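Side-chain contacts in putative ABC-transporter ATP-binding protein (PDB 1Z47), which probably binds and hydrolyses ATP as the nucleotide-binding subunit of a sulfate ABC transporter: residues L130-L135 with R189-E194; D123-E128 with A161-V166; Y96-H101 with Q152-A157; S306-S311 with A332-W337. All blocks are in the same frame, centred on the assembly; numbering follows the deposited sequence.

Contact 1: L130-L135 with R189-E194; sequences LRFMRL and RQVHDE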
# COMPACT_ATOMS: atom_id res chain seq x y z
N LEU B 130 -21.11 12.58 -17.07
CA LEU B 130 -20.29 13.67 -16.52
C LEU B 130 -20.78 14.18 -15.17
O LEU B 130 -19.97 14.43 -14.27
CB LEU B 130 -20.18 14.83 -17.53
CG LEU B 130 -19.47 14.51 -18.86
CD1 LEU B 130 -19.42 15.78 -19.70
CD2 LEU B 130 -18.06 13.98 -18.61
N ARG B 131 -22.09 14.35 -15.01
CA ARG B 131 -22.59 14.83 -13.73
C ARG B 131 -22.46 13.74 -12.69
O ARG B 131 -22.08 14.01 -11.55
CB ARG B 131 -24.06 15.27 -13.84
CG ARG B 131 -24.20 16.64 -14.51
CD ARG B 131 -25.62 16.87 -15.02
NE ARG B 131 -26.12 15.73 -15.78
CZ ARG B 131 -27.10 15.80 -16.68
NH1 ARG B 131 -27.68 16.96 -16.95
NH2 ARG B 131 -27.50 14.70 -17.30
N PHE B 132 -22.73 12.49 -13.06
CA PHE B 132 -22.60 11.43 -12.08
C PHE B 132 -21.18 11.39 -11.54
O PHE B 132 -20.98 11.27 -10.33
CB PHE B 132 -22.94 10.06 -12.66
CG PHE B 132 -22.69 8.94 -11.71
CD1 PHE B 132 -23.36 8.89 -10.48
CD2 PHE B 132 -21.74 7.95 -11.99
CE1 PHE B 132 -23.10 7.87 -9.56
CE2 PHE B 132 -21.47 6.93 -11.07
CZ PHE B 132 -22.14 6.89 -9.85
N MET B 133 -20.20 11.50 -12.42
CA MET B 133 -18.82 11.46 -11.99
C MET B 133 -18.13 12.76 -11.60
O MET B 133 -16.91 12.82 -11.52
CB MET B 133 -18.00 10.67 -13.00
CG MET B 133 -18.24 9.17 -12.78
SD MET B 133 -17.83 8.10 -14.11
CE MET B 133 -16.09 7.98 -13.91
N ARG B 134 -18.92 13.78 -11.31
CA ARG B 134 -18.38 15.05 -10.88
C ARG B 134 -17.35 15.62 -11.86
O ARG B 134 -16.30 16.10 -11.45
CB ARG B 134 -17.72 14.87 -9.51
CG ARG B 134 -18.64 14.28 -8.45
CD ARG B 134 -19.63 15.31 -7.91
NE ARG B 134 -19.00 16.27 -7.01
CZ ARG B 134 -19.64 17.28 -6.41
NH1 ARG B 134 -20.94 17.47 -6.62
NH2 ARG B 134 -18.98 18.10 -5.60
N LEU B 135 -17.66 15.54 -13.15
CA LEU B 135 -16.79 16.07 -14.19
C LEU B 135 -17.49 17.12 -15.04
O LEU B 135 -17.04 17.42 -16.15
CB LEU B 135 -16.32 14.97 -15.14
CG LEU B 135 -15.32 13.92 -14.68
CD1 LEU B 135 -15.33 12.76 -15.66
CD2 LEU B 135 -13.93 14.55 -14.57
N ARG B 189 -15.53 1.88 -6.66
CA ARG B 189 -16.50 1.03 -5.97
C ARG B 189 -17.88 1.70 -5.96
O ARG B 189 -18.87 1.07 -6.31
CB ARG B 189 -16.06 0.73 -4.52
CG ARG B 189 -17.00 -0.24 -3.76
CD ARG B 189 -16.97 -1.70 -4.25
NE ARG B 189 -18.31 -2.30 -4.17
CZ ARG B 189 -18.58 -3.59 -3.99
NH1 ARG B 189 -17.61 -4.49 -3.86
NH2 ARG B 189 -19.84 -3.99 -3.96
N GLN B 190 -17.94 2.97 -5.59
CA GLN B 190 -19.24 3.66 -5.57
C GLN B 190 -19.87 3.67 -6.97
O GLN B 190 -21.08 3.45 -7.13
CB GLN B 190 -19.08 5.10 -5.04
CG GLN B 190 -20.28 5.99 -5.32
CD GLN B 190 -20.13 7.39 -4.76
OE1 GLN B 190 -20.29 7.61 -3.55
NE2 GLN B 190 -19.81 8.36 -5.63
N VAL B 191 -19.05 3.89 -7.98
CA VAL B 191 -19.57 3.90 -9.34
C VAL B 191 -20.12 2.50 -9.68
O VAL B 191 -21.25 2.37 -10.14
CB VAL B 191 -18.47 4.33 -10.33
CG1 VAL B 191 -18.89 4.01 -11.76
CG2 VAL B 191 -18.23 5.84 -10.19
N HIS B 192 -19.32 1.46 -9.42
CA HIS B 192 -19.75 0.09 -9.68
C HIS B 192 -21.12 -0.22 -9.06
O HIS B 192 -21.99 -0.79 -9.70
CB HIS B 192 -18.74 -0.90 -9.11
CG HIS B 192 -19.23 -2.32 -9.11
ND1 HIS B 192 -19.09 -3.16 -10.20
CD2 HIS B 192 -19.87 -3.04 -8.15
CE1 HIS B 192 -19.62 -4.34 -9.91
NE2 HIS B 192 -20.10 -4.29 -8.68
N ASP B 193 -21.29 0.12 -7.79
CA ASP B 193 -22.53 -0.16 -7.12
C ASP B 193 -23.66 0.60 -7.77
O ASP B 193 -24.80 0.14 -7.77
CB ASP B 193 -22.40 0.19 -5.64
CG ASP B 193 -21.47 -0.77 -4.92
OD1 ASP B 193 -21.05 -0.49 -3.77
OD2 ASP B 193 -21.17 -1.82 -5.52
N GLU B 194 -23.33 1.75 -8.34
CA GLU B 194 -24.35 2.56 -8.99
C GLU B 194 -24.74 2.00 -10.34
O GLU B 194 -25.92 1.75 -10.59
CB GLU B 194 -23.86 3.99 -9.16
CG GLU B 194 -24.92 4.90 -9.74
CD GLU B 194 -26.11 5.03 -8.81
OE1 GLU B 194 -27.19 5.45 -9.26
OE2 GLU B 194 -25.94 4.70 -7.61

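Contact 2: D123-E128 with A161-V166; sequences DARVRE and APRPQV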
# COMPACT_ATOMS: atom_id res chain seq x y z
N ASP B 123 -25.80 12.91 -26.58
CA ASP B 123 -25.60 14.06 -25.71
C ASP B 123 -26.12 13.91 -24.31
O ASP B 123 -25.44 14.27 -23.35
CB ASP B 123 -26.25 15.29 -26.31
CG ASP B 123 -25.28 16.14 -27.06
OD1 ASP B 123 -25.13 15.94 -28.29
OD2 ASP B 123 -24.65 16.99 -26.40
N ALA B 124 -27.34 13.41 -24.19
CA ALA B 124 -27.94 13.20 -22.88
C ALA B 124 -27.18 12.13 -22.09
O ALA B 124 -27.04 12.23 -20.86
CB ALA B 124 -29.45 12.78 -23.03
N ARG B 125 -26.69 11.12 -22.79
CA ARG B 125 -25.95 10.01 -22.18
C ARG B 125 -24.66 10.59 -21.59
O ARG B 125 -24.28 10.31 -20.45
CB ARG B 125 -25.59 8.99 -23.26
CG ARG B 125 -25.71 7.50 -22.93
CD ARG B 125 -24.71 6.96 -21.92
NE ARG B 125 -25.32 6.76 -20.61
CZ ARG B 125 -25.03 5.74 -19.79
NH1 ARG B 125 -24.14 4.82 -20.14
NH2 ARG B 125 -25.61 5.66 -18.60
N VAL B 126 -23.97 11.40 -22.40
CA VAL B 126 -22.71 12.00 -21.96
C VAL B 126 -22.90 12.91 -20.77
O VAL B 126 -22.18 12.80 -19.77
CB VAL B 126 -22.04 12.76 -23.11
CG1 VAL B 126 -20.78 13.52 -22.61
CG2 VAL B 126 -21.68 11.76 -24.20
N ARG B 127 -23.87 13.81 -20.84
CA ARG B 127 -24.10 14.72 -19.74
C ARG B 127 -24.44 13.96 -18.49
O ARG B 127 -24.10 14.37 -17.38
CB ARG B 127 -25.19 15.73 -20.11
CG ARG B 127 -24.80 16.51 -21.35
CD ARG B 127 -25.68 17.71 -21.65
NE ARG B 127 -25.27 18.32 -22.92
CZ ARG B 127 -24.11 18.93 -23.13
NH1 ARG B 127 -23.20 19.03 -22.16
NH2 ARG B 127 -23.84 19.42 -24.34
N GLU B 128 -25.11 12.82 -18.69
CA GLU B 128 -25.51 11.96 -17.60
C GLU B 128 -24.26 11.47 -16.87
O GLU B 128 -24.15 11.59 -15.65
CB GLU B 128 -26.28 10.75 -18.15
CG GLU B 128 -26.93 9.86 -17.09
CD GLU B 128 -27.21 8.43 -17.58
OE1 GLU B 128 -27.67 8.24 -18.73
OE2 GLU B 128 -26.99 7.49 -16.78
N ALA B 161 -19.65 4.80 -21.19
CA ALA B 161 -20.59 5.42 -22.12
C ALA B 161 -21.50 4.44 -22.87
O ALA B 161 -22.73 4.57 -22.80
CB ALA B 161 -19.84 6.32 -23.11
N PRO B 162 -20.92 3.47 -23.60
CA PRO B 162 -21.64 2.47 -24.39
C PRO B 162 -22.47 1.48 -23.57
O PRO B 162 -23.14 0.63 -24.15
CB PRO B 162 -20.53 1.76 -25.15
CG PRO B 162 -19.43 2.77 -25.21
CD PRO B 162 -19.47 3.34 -23.83
N ARG B 163 -22.39 1.58 -22.25
CA ARG B 163 -23.16 0.69 -21.38
C ARG B 163 -22.61 -0.76 -21.47
O ARG B 163 -23.36 -1.70 -21.75
CB ARG B 163 -24.64 0.73 -21.80
CG ARG B 163 -25.65 0.33 -20.72
CD ARG B 163 -26.42 1.55 -20.20
NE ARG B 163 -26.72 2.51 -21.27
CZ ARG B 163 -27.39 3.65 -21.10
NH1 ARG B 163 -27.60 4.46 -22.13
NH2 ARG B 163 -27.86 3.96 -19.90
N PRO B 164 -21.30 -0.94 -21.25
CA PRO B 164 -20.72 -2.30 -21.33
C PRO B 164 -21.33 -3.25 -20.33
O PRO B 164 -21.83 -2.84 -19.28
CB PRO B 164 -19.23 -2.06 -21.04
CG PRO B 164 -19.01 -0.66 -21.53
CD PRO B 164 -20.24 0.07 -21.05
N GLN B 165 -21.28 -4.54 -20.65
CA GLN B 165 -21.80 -5.58 -19.77
C GLN B 165 -20.74 -5.84 -18.69
O GLN B 165 -21.05 -6.04 -17.50
CB GLN B 165 -22.00 -6.89 -20.53
CG GLN B 165 -23.35 -7.12 -21.19
CD GLN B 165 -23.45 -8.54 -21.75
OE1 GLN B 165 -23.36 -9.53 -21.01
NE2 GLN B 165 -23.63 -8.66 -23.07
N VAL B 166 -19.49 -5.86 -19.14
CA VAL B 166 -18.35 -6.11 -18.26
C VAL B 166 -17.37 -4.94 -18.26
O VAL B 166 -17.10 -4.33 -19.29
CB VAL B 166 -17.61 -7.41 -18.67
CG1 VAL B 166 -16.50 -7.71 -17.67
CG2 VAL B 166 -18.60 -8.60 -18.72

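Contact 3: Y96-H101 with Q152-A157; sequences YALFQH and QRVALA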
# COMPACT_ATOMS: atom_id res chain seq x y z
N TYR B 96 -3.99 2.28 -21.59
CA TYR B 96 -4.78 3.28 -22.30
C TYR B 96 -4.17 4.68 -22.22
O TYR B 96 -3.05 4.88 -21.74
CB TYR B 96 -6.19 3.31 -21.71
CG TYR B 96 -7.32 3.33 -22.71
CD1 TYR B 96 -8.59 2.87 -22.35
CD2 TYR B 96 -7.14 3.81 -24.01
CE1 TYR B 96 -9.65 2.90 -23.26
CE2 TYR B 96 -8.19 3.85 -24.92
CZ TYR B 96 -9.44 3.39 -24.53
OH TYR B 96 -10.49 3.43 -25.42
N ALA B 97 -4.94 5.65 -22.69
CA ALA B 97 -4.52 7.04 -22.68
C ALA B 97 -5.69 7.84 -23.22
O ALA B 97 -6.21 7.54 -24.30
CB ALA B 97 -3.30 7.24 -23.56
N LEU B 98 -6.12 8.84 -22.46
CA LEU B 98 -7.21 9.69 -22.90
C LEU B 98 -6.73 10.39 -24.17
O LEU B 98 -5.53 10.57 -24.37
CB LEU B 98 -7.55 10.74 -21.84
CG LEU B 98 -7.99 10.29 -20.44
CD1 LEU B 98 -8.37 11.53 -19.62
CD2 LEU B 98 -9.15 9.32 -20.54
N PHE B 99 -7.67 10.76 -25.03
CA PHE B 99 -7.33 11.47 -26.25
C PHE B 99 -7.01 12.89 -25.82
O PHE B 99 -7.89 13.72 -25.60
CB PHE B 99 -8.52 11.40 -27.20
CG PHE B 99 -8.96 9.99 -27.48
CD1 PHE B 99 -10.31 9.68 -27.62
CD2 PHE B 99 -8.03 8.96 -27.60
CE1 PHE B 99 -10.73 8.37 -27.87
CE2 PHE B 99 -8.43 7.64 -27.84
CZ PHE B 99 -9.79 7.34 -27.98
N GLN B 100 -5.71 13.15 -25.71
CA GLN B 100 -5.17 14.43 -25.26
C GLN B 100 -5.62 15.69 -25.98
O GLN B 100 -5.59 16.77 -25.41
CB GLN B 100 -3.65 14.35 -25.30
CG GLN B 100 -3.08 13.19 -24.47
CD GLN B 100 -3.47 13.29 -23.01
OE1 GLN B 100 -3.21 14.30 -22.35
NE2 GLN B 100 -4.10 12.24 -22.50
N HIS B 101 -6.06 15.55 -27.22
CA HIS B 101 -6.45 16.71 -28.00
C HIS B 101 -7.96 16.87 -28.14
O HIS B 101 -8.46 17.65 -28.96
CB HIS B 101 -5.74 16.63 -29.34
CG HIS B 101 -4.33 16.15 -29.20
ND1 HIS B 101 -3.91 14.92 -29.66
CD2 HIS B 101 -3.26 16.69 -28.55
CE1 HIS B 101 -2.65 14.72 -29.30
NE2 HIS B 101 -2.24 15.78 -28.63
N GLN B 152 -8.52 9.86 -14.49
CA GLN B 152 -9.01 8.48 -14.30
C GLN B 152 -10.54 8.50 -14.28
O GLN B 152 -11.18 7.58 -14.76
CB GLN B 152 -8.50 7.88 -12.99
CG GLN B 152 -7.01 7.59 -12.96
CD GLN B 152 -6.57 6.77 -14.16
OE1 GLN B 152 -7.22 5.79 -14.53
NE2 GLN B 152 -5.45 7.17 -14.76
N ARG B 153 -11.13 9.54 -13.70
CA ARG B 153 -12.59 9.60 -13.70
C ARG B 153 -13.08 9.70 -15.15
O ARG B 153 -14.10 9.10 -15.52
CB ARG B 153 -13.11 10.78 -12.87
CG ARG B 153 -12.68 10.74 -11.41
CD ARG B 153 -13.72 11.36 -10.46
NE ARG B 153 -14.00 12.78 -10.70
CZ ARG B 153 -13.26 13.80 -10.27
NH1 ARG B 153 -13.63 15.04 -10.56
NH2 ARG B 153 -12.16 13.60 -9.55
N VAL B 154 -12.35 10.42 -15.99
CA VAL B 154 -12.75 10.58 -17.38
C VAL B 154 -12.62 9.25 -18.13
O VAL B 154 -13.47 8.91 -18.95
CB VAL B 154 -11.92 11.70 -18.11
CG1 VAL B 154 -12.32 11.80 -19.57
CG2 VAL B 154 -12.14 13.05 -17.42
N ALA B 155 -11.56 8.50 -17.84
CA ALA B 155 -11.34 7.22 -18.50
C ALA B 155 -12.47 6.24 -18.13
O ALA B 155 -12.96 5.49 -18.98
CB ALA B 155 -9.95 6.64 -18.06
N LEU B 156 -12.90 6.26 -16.88
CA LEU B 156 -13.99 5.38 -16.47
C LEU B 156 -15.28 5.81 -17.18
O LEU B 156 -16.10 4.97 -17.57
CB LEU B 156 -14.17 5.40 -14.95
CG LEU B 156 -15.31 4.57 -14.35
CD1 LEU B 156 -15.18 3.10 -14.77
CD2 LEU B 156 -15.28 4.68 -12.82
N ALA B 157 -15.46 7.12 -17.38
CA ALA B 157 -16.67 7.62 -18.06
C ALA B 157 -16.70 7.15 -19.54
O ALA B 157 -17.75 6.70 -20.03
CB ALA B 157 -16.74 9.16 -17.98

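Contact 4: S306-S311 with A332-W337; sequences SAFKGS and ADRHRW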
# COMPACT_ATOMS: atom_id res chain seq x y z
N SER B 306 9.71 -1.43 18.19
CA SER B 306 8.29 -1.16 18.00
C SER B 306 8.10 0.04 17.07
O SER B 306 9.00 0.87 16.91
CB SER B 306 7.61 -0.89 19.35
OG SER B 306 7.18 -2.09 19.99
N ALA B 307 6.93 0.11 16.44
CA ALA B 307 6.59 1.22 15.54
C ALA B 307 5.11 1.52 15.71
O ALA B 307 4.26 0.65 15.56
CB ALA B 307 6.91 0.86 14.07
N PHE B 308 4.80 2.77 16.03
CA PHE B 308 3.43 3.19 16.21
C PHE B 308 2.76 3.31 14.85
O PHE B 308 3.19 4.11 14.02
CB PHE B 308 3.39 4.54 16.93
CG PHE B 308 2.00 5.05 17.16
CD1 PHE B 308 1.13 4.37 18.01
CD2 PHE B 308 1.53 6.16 16.47
CE1 PHE B 308 -0.19 4.79 18.17
CE2 PHE B 308 0.20 6.59 16.62
CZ PHE B 308 -0.65 5.90 17.47
N LYS B 309 1.69 2.57 14.61
CA LYS B 309 1.05 2.67 13.30
C LYS B 309 -0.37 3.23 13.32
O LYS B 309 -1.12 3.10 12.36
CB LYS B 309 1.11 1.30 12.60
CG LYS B 309 2.57 0.83 12.40
CD LYS B 309 2.66 -0.32 11.43
CE LYS B 309 2.35 0.14 10.02
NZ LYS B 309 2.30 -1.03 9.10
N GLY B 310 -0.72 3.88 14.43
CA GLY B 310 -2.04 4.48 14.55
C GLY B 310 -3.04 3.65 15.31
O GLY B 310 -3.22 3.84 16.51
N SER B 311 -3.70 2.74 14.60
CA SER B 311 -4.70 1.86 15.21
C SER B 311 -4.04 0.76 16.02
O SER B 311 -4.72 0.04 16.76
CB SER B 311 -5.55 1.21 14.12
OG SER B 311 -6.21 0.07 14.62
N ALA B 332 -3.38 1.23 22.82
CA ALA B 332 -3.31 1.43 24.26
C ALA B 332 -2.03 0.85 24.88
O ALA B 332 -1.89 0.84 26.11
CB ALA B 332 -4.54 0.82 24.92
N ASP B 333 -1.11 0.36 24.06
CA ASP B 333 0.14 -0.22 24.56
C ASP B 333 1.34 0.28 23.77
O ASP B 333 2.40 -0.36 23.77
CB ASP B 333 0.08 -1.76 24.46
CG ASP B 333 -0.79 -2.39 25.54
OD1 ASP B 333 -0.56 -2.11 26.74
OD2 ASP B 333 -1.69 -3.18 25.20
N ARG B 334 1.18 1.43 23.13
CA ARG B 334 2.24 2.00 22.31
C ARG B 334 3.57 2.17 23.02
O ARG B 334 4.61 2.17 22.36
CB ARG B 334 1.81 3.36 21.75
CG ARG B 334 1.83 4.49 22.76
CD ARG B 334 1.17 5.73 22.21
NE ARG B 334 -0.20 5.45 21.78
CZ ARG B 334 -1.07 6.38 21.39
NH1 ARG B 334 -0.71 7.65 21.38
NH2 ARG B 334 -2.29 6.02 21.00
N HIS B 335 3.55 2.31 24.34
CA HIS B 335 4.78 2.52 25.11
C HIS B 335 5.16 1.36 26.03
O HIS B 335 6.13 1.47 26.79
CB HIS B 335 4.66 3.80 25.95
CG HIS B 335 4.95 5.05 25.18
ND1 HIS B 335 6.23 5.41 24.81
CD2 HIS B 335 4.13 6.01 24.69
CE1 HIS B 335 6.19 6.54 24.13
NE2 HIS B 335 4.92 6.92 24.04
N ARG B 336 4.43 0.26 25.95
CA ARG B 336 4.68 -0.89 26.80
C ARG B 336 5.93 -1.74 26.56
O ARG B 336 6.50 -2.29 27.51
CB ARG B 336 3.46 -1.81 26.80
CG ARG B 336 3.58 -2.96 27.77
CD ARG B 336 2.31 -3.77 27.85
NE ARG B 336 2.44 -4.86 28.81
CZ ARG B 336 1.47 -5.73 29.09
NH1 ARG B 336 0.29 -5.64 28.48
NH2 ARG B 336 1.69 -6.69 29.97
N TRP B 337 6.37 -1.85 25.30
CA TRP B 337 7.54 -2.69 25.00
C TRP B 337 8.72 -1.94 24.42
O TRP B 337 8.63 -1.37 23.33
CB TRP B 337 7.14 -3.80 24.04
CG TRP B 337 5.88 -4.49 24.44
CD1 TRP B 337 4.68 -4.45 23.79
CD2 TRP B 337 5.69 -5.31 25.59
NE1 TRP B 337 3.75 -5.19 24.47
CE2 TRP B 337 4.34 -5.73 25.58
CE3 TRP B 337 6.52 -5.73 26.63
CZ2 TRP B 337 3.80 -6.55 26.58
CZ3 TRP B 337 5.99 -6.54 27.62
CH2 TRP B 337 4.64 -6.94 27.58

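Contact 1: L130-L135 with R189-E194
Phe-132 reaches from the last turn of helix 119-132 onto Val-191 and Glu-194 of helix 178-195, an instance of a single aromatic spanning the space between two helices. CB points toward the other helix and, with CG anti to the backbone N (chi1 175°), the far end of the ring does the touching, meeting its partners obliquely. On one flank Phe-132 CE2 lies 3.5 Å from Val-191 CG2, with CG1 of that valine a little farther off. The outermost atom, Phe-132 CZ, comes 3.4 Å from Glu-194 CG and equally near that residue's CB, while Phe-132 CE1 stands 3.5 Å from the same CG. Glu-194 thus offers its methylenes to the ring; its carboxylate plane is turned 35° from it. Beside Phe-132, Met-133 adds a looser touch, its CG 4.2 Å from Val-191 CG2. The chain then turns off in a Schellman motif with Arg-134 as the C-prime residue, Leu-135 N bonding to Leu-130 O at 2.8 Å. Were Phe-132 an alanine, the ring would be gone and a gap would probably open beside Val-191 CG2 and the Glu-194 methylenes. Here the helical subdomain of the ABC ATPase meets the nucleotide-binding core through carbon surfaces without a directional bond, which may tolerate small shifts, consistent with the subdomain rotations known in this family.

Contact 2: D123-E128 with A161-V166
Arg-125 meets the segment 161-166 in two ways, showing how one guanidinium can serve as hydrogen-bond donor at its edge and as stacking platform on its face. The bond runs from Arg-125 NH1 to Ala-161 O, 3.0 Å long and nearly straight at 167°. The oxygen lies in the guanidinium plane, whereas the donor sits well above the plane of the carbonyl. Arg-125 CD also packs 3.2 Å from Ala-161 O; the bend at chi2 (-69°) helps place CD there, and that at chi3 directs the guanidinium beyond it.

Helix 119-132 belongs to the helical subdomain of the ABC fold; the loop leaves helix 148-160, which begins within the family's LSGGQ signature, and leads to strand 166-170. Arg-163, with positive phi, turns the chain just after that helix.

The stack is between like groups: the guanidinium of Arg-163 lies flat on that of Arg-125, centres 3.4 Å apart and planes 14° from parallel. Arg-125 NH2 and Arg-163 NH2, both donors, stand 3.1 Å apart.

Glu-128 probably offsets part of the positive charge. Its OE2 forms a salt bridge with Arg-125 NH2 at 2.9 Å, lying near the guanidinium plane but met from above its own carboxylate plane. Glu-128 OE1 is 4.4 Å from Arg-163 NH2. A leucine replacing Arg-125 would probably leave Ala-161 O and Glu-128 without this donor and Arg-163 without the face it stacks on.

Contact 3: Y96-H101 with Q152-A157
Leu-98 sets its forked tip on Val-154 and Ala-155, a small example of a branched aliphatic straddling two successive residues of a helix. The segment 96-101 lies just after the glutamine of the Q-loop of the ABC ATPase fold, and helix 148-160 begins within the LSGGQ signature, so this buried contact ties two family landmarks together.

Leu-98 contributes the most surface. With CG anti to the carbonyl carbon, chi1 (-60°) sets the fork against the helix and chi2 (-175°) spreads the methyls, CD1 mainly to Val-154 and CD2 mainly to Ala-155. Leu-98 CD1 is 3.9 Å from Val-154 CB and only slightly farther from CG1. Leu-98 CD2 instead settles against the helix backbone, 3.7 Å from Ala-155 CA and as close to Ala-155 CB; the small alanine side chain probably allows this approach. Val-154 CG1 lies about as far from CD2 as from CD1, and so borders both branches.

Asn-107 of helix 104-109 and Gln-151 and Arg-158 of helix 148-160 also pack on Leu-98. Its carbonyl is engaged within the segment: Gln-100 NE2 donates to Leu-98 O over 2.9 Å, from a position 52° above the carbonyl plane.

Contact 4: S306-S311 with A332-W337
Phe-308 and Arg-334 bring the two backbones to within 6.3 Å between their CA atoms, and Ser-306 and Trp-337 to 7.2 Å. Segment 306-311 is the end of strand 301-308 running into a turn, and the strand's alternation directs Ser-306 and Phe-308 at the facing loop and Ala-307 the other way. That loop, 332-337, is itself turned, with Arg-336 N bonded to Asp-333 O at 3.0 Å. The first segment turns at Lys-309, bringing Gly-310 N 3.5 Å above the centre of the Phe-308 ring; Gly-310 itself has positive phi.

The main side-chain meeting illustrates how an aromatic can support an arginine that is held elsewhere. Phe-308, CG anti to its N (chi1 180°), places CE1 over one face of the Arg-334 guanidinium, 3.7 Å from Arg-334 NE. The planes are inclined at 47°, far from a flat stack. Arg-334 starts from a crowded first torsion, CG between N and the carbonyl carbon (chi1 76°), and its bend at chi3 turns the guanidinium toward Phe-308 CE1 and CZ.

In the C-terminal domain, probably regulatory, strand 301-308 pairs antiparallel with 312-319 in a five-stranded antiparallel sheet, and loop 332-337 joins strands 324-330 and 342-347. Glu-231 and Glu-235 of the second subunit form salt bridges with Arg-334 NH1 and NH2, and Tyr-234 of that subunit meets Phe-308 edge-to-face.

At the other end, Ser-306 OG approaches Trp-337 O at 3.7 Å, too far for a hydrogen bond, while the indole leads away toward Leu-291 and Pro-293.

Contacts 1, 2 and 3 cluster in the ATPase domain, their centres 12 to 15 Å apart. Contacts 1 and 2 share helix 119-132, and contact 3 is joined to contact 1 directly: Arg-153 NE lies 3.0 Å from Met-133 O, probably a hydrogen bond, and Met-133 CE packs 3.4 Å from Leu-156 CB. Helix 148-160 thus touches both the Q-loop region, through contact 3, and the Met-133 turn of contact 1. Helix 178-195, on the far side of contact 1, packs on strand 43-47, which leads into the probable P-loop. Contact 4 stands apart in the C-terminal domain, its centre 39 Å from that of contact 1 and 49 Å from that of contact 2, and it faces the second subunit.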